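PDB 2VOA: exodeoxyribonuclease III from Archaeoglobus fulgidus, which is an AP endonuclease that acts at abasic sites in DNA and probably uses two magnesium or manganese ions per subunit. Local coordinates for residues I220-P224 with P225-R229. The protein carries 1 engineered substitution. Sequence-based numbering, arbitrary orientation.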
ATOM      1  N   ILE A 220      26.227   9.475  12.125  1.00 30.42           N
ATOM      2  CA  ILE A 220      26.232   9.547  13.574  1.00 29.97           C
ATOM      3  C   ILE A 220      27.540  10.229  13.974  1.00 30.23           C
ATOM      4  O   ILE A 220      28.622   9.679  13.764  1.00 28.99           O
ATOM      5  CB  ILE A 220      26.149   8.147  14.222  1.00 29.15           C
ATOM      6  CG1 ILE A 220      24.794   7.490  13.876  1.00 31.57           C
ATOM      7  CG2 ILE A 220      26.360   8.250  15.755  1.00 29.00           C
ATOM      8  CD1 ILE A 220      24.742   5.984  14.205  1.00 32.40           C
ATOM      9  N   LEU A 221      27.426  11.437  14.532  1.00 29.83           N
ATOM     10  CA  LEU A 221      28.597  12.227  14.900  1.00 30.22           C
ATOM     11  C   LEU A 221      28.689  12.256  16.409  1.00 30.75           C
ATOM     12  O   LEU A 221      27.724  12.619  17.071  1.00 31.88           O
ATOM     13  CB  LEU A 221      28.483  13.654  14.358  1.00 30.55           C
ATOM     14  CG  LEU A 221      28.445  13.931  12.844  1.00 34.33           C
ATOM     15  CD1 LEU A 221      29.336  12.992  12.061  1.00 33.84           C
ATOM     16  CD2 LEU A 221      27.080  13.846  12.307  1.00 35.22           C
ATOM     17  N   ALA A 222      29.830  11.840  16.948  1.00 29.76           N
ATOM     18  CA  ALA A 222      29.963  11.750  18.404  1.00 28.90           C
ATOM     19  C   ALA A 222      31.039  12.715  18.907  1.00 28.26           C
ATOM     20  O   ALA A 222      32.045  12.977  18.217  1.00 28.42           O
ATOM     21  CB  ALA A 222      30.307  10.307  18.801  1.00 29.76           C
ATOM     22  N   THR A 223      30.844  13.250  20.115  1.00 28.10           N
ATOM     23  CA  THR A 223      31.858  14.117  20.705  1.00 27.80           C
ATOM     24  C   THR A 223      33.097  13.275  20.993  1.00 27.49           C
ATOM     25  O   THR A 223      32.991  12.047  21.059  1.00 28.35           O
ATOM     26  CB  THR A 223      31.364  14.727  22.035  1.00 28.39           C
ATOM     27  OG1 THR A 223      30.858  13.681  22.885  1.00 28.37           O
ATOM     28  CG2 THR A 223      30.302  15.794  21.760  1.00 28.43           C
ATOM     29  N   PRO A 224      34.284  13.912  21.111  1.00 28.40           N
ATOM     30  CA  PRO A 224      35.508  13.099  21.269  1.00 27.82           C
ATOM     31  C   PRO A 224      35.510  11.984  22.345  1.00 27.98           C
ATOM     32  O   PRO A 224      35.920  10.871  22.019  1.00 28.49           O
ATOM     33  CB  PRO A 224      36.627  14.132  21.483  1.00 28.26           C
ATOM     34  CG  PRO A 224      36.070  15.437  20.898  1.00 29.47           C
ATOM     35  CD  PRO A 224      34.560  15.361  21.045  1.00 28.69           C
ATOM     36  N   PRO A 225      35.027  12.254  23.587  1.00 27.77           N
ATOM     37  CA  PRO A 225      35.108  11.216  24.626  1.00 27.90           C
ATOM     38  C   PRO A 225      34.184  10.032  24.334  1.00 27.21           C
ATOM     39  O   PRO A 225      34.501   8.906  24.717  1.00 27.39           O
ATOM     40  CB  PRO A 225      34.662  11.928  25.914  1.00 27.28           C
ATOM     41  CG  PRO A 225      34.257  13.274  25.550  1.00 29.03           C
ATOM     42  CD  PRO A 225      34.378  13.486  24.085  1.00 28.30           C
ATOM     43  N   LEU A 226      33.062  10.290  23.672  1.00 27.45           N
ATOM     44  CA  LEU A 226      32.170   9.223  23.249  1.00 27.90           C
ATOM     45  C   LEU A 226      32.716   8.478  22.019  1.00 28.80           C
ATOM     46  O   LEU A 226      32.698   7.236  21.968  1.00 28.60           O
ATOM     47  CB  LEU A 226      30.767   9.774  22.998  1.00 28.79           C
ATOM     48  CG  LEU A 226      29.742   8.709  22.608  1.00 27.32           C
ATOM     49  CD1 LEU A 226      29.699   7.575  23.687  1.00 28.45           C
ATOM     50  CD2 LEU A 226      28.361   9.321  22.388  1.00 29.16           C
ATOM     51  N   ALA A 227      33.234   9.233  21.056  1.00 28.58           N
ATOM     52  CA  ALA A 227      33.854   8.640  19.860  1.00 28.81           C
ATOM     53  C   ALA A 227      34.993   7.687  20.218  1.00 29.46           C
ATOM     54  O   ALA A 227      35.148   6.638  19.582  1.00 30.02           O
ATOM     55  CB  ALA A 227      34.338   9.745  18.927  1.00 29.81           C
ATOM     56  N   GLU A 228      35.798   8.060  21.221  1.00 29.09           N
ATOM     57  CA  GLU A 228      36.916   7.230  21.687  1.00 30.29           C
ATOM     58  C   GLU A 228      36.482   5.812  22.052  1.00 29.08           C
ATOM     59  O   GLU A 228      37.281   4.873  21.932  1.00 29.99           O
ATOM     60  CB  GLU A 228      37.625   7.881  22.881  1.00 30.97           C
ATOM     61  CG  GLU A 228      38.436   9.126  22.515  1.00 36.43           C
ATOM     62  CD  GLU A 228      39.777   8.822  21.823  1.00 43.94           C
ATOM     63  OE1 GLU A 228      40.243   7.652  21.858  1.00 46.19           O
ATOM     64  OE2 GLU A 228      40.376   9.780  21.260  1.00 46.36           O
ATOM     65  N   ARG A 229      35.229   5.688  22.504  1.00 28.96           N
ATOM     66  CA  ARG A 229      34.610   4.425  22.944  1.00 28.74           C
ATOM     67  C   ARG A 229      33.825   3.716  21.824  1.00 28.52           C
ATOM     68  O   ARG A 229      33.252   2.645  22.046  1.00 27.34           O
ATOM     69  CB  ARG A 229      33.713   4.694  24.168  1.00 28.30           C
ATOM     70  CG  ARG A 229      34.523   5.002  25.429  1.00 29.53           C
ATOM     71  CD  ARG A 229      33.619   5.329  26.608  1.00 28.85           C
ATOM     72  NE  ARG A 229      34.407   5.675  27.800  1.00 29.08           N
ATOM     73  CZ  ARG A 229      34.670   4.860  28.817  1.00 29.20           C
ATOM     74  NH1 ARG A 229      34.205   3.611  28.844  1.00 26.81           N
ATOM     75  NH2 ARG A 229      35.407   5.308  29.825  1.00 27.59           N
TER
HETATM   76  O   HOH W   1      37.805  10.989  19.813  1.00 31.48           O
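Ala222 and Ala227 meet where strand 218-222 runs into the short helix 224-227. Their methyls lie alongside each other, with Ala222 CB 4.1 Å from Ala227 CB, and Ala222 CB is nearest the backbone N of Ala227. Leu226 comes in beside them. Its CG is anti to the backbone N (chi1 -177°), and this brings the branch point to the methyl of Ala222, CG to CB 4.2 Å. Phe255 of strand 251-255 touches both Ala222 and Leu226.

Thr223 occupies the N-cap position, yet its hydroxyl does not cap the helix. It is hydrogen-bonded to Ser139 O and Ala141 N instead, tying the turn to the start of strand 141-144 and the residues before it. The Thr223 side chain crosses that of Pro225 obliquely, OG1 to CD 3.7 Å.

The two proline rings lie side by side and point the same way. Pro224 CB lies 3.5 Å from Pro225 CD, a closeness the shared peptide imposes. Both prolines sit in the first turn, where a helix has no N-H bond to lose, so they cost it none. Ala227 N makes the first helical bond, to Thr223 O at 2.8 Å and nearly straight (171°). Glu228 N then binds Pro224 O at 2.9 Å, tilted from the carbonyl plane.

Pro224 O also accepts a hydrogen bond from a water, which donates a second one to Glu228 OE2. The bent Glu228 chain (chi2 -76°) carries its carboxylate back to this water. Two donors thus satisfy Pro224 O on the exposed side of the turn, while the methyl of Ala222, Ala227 CB and Leu226 pack on the buried side.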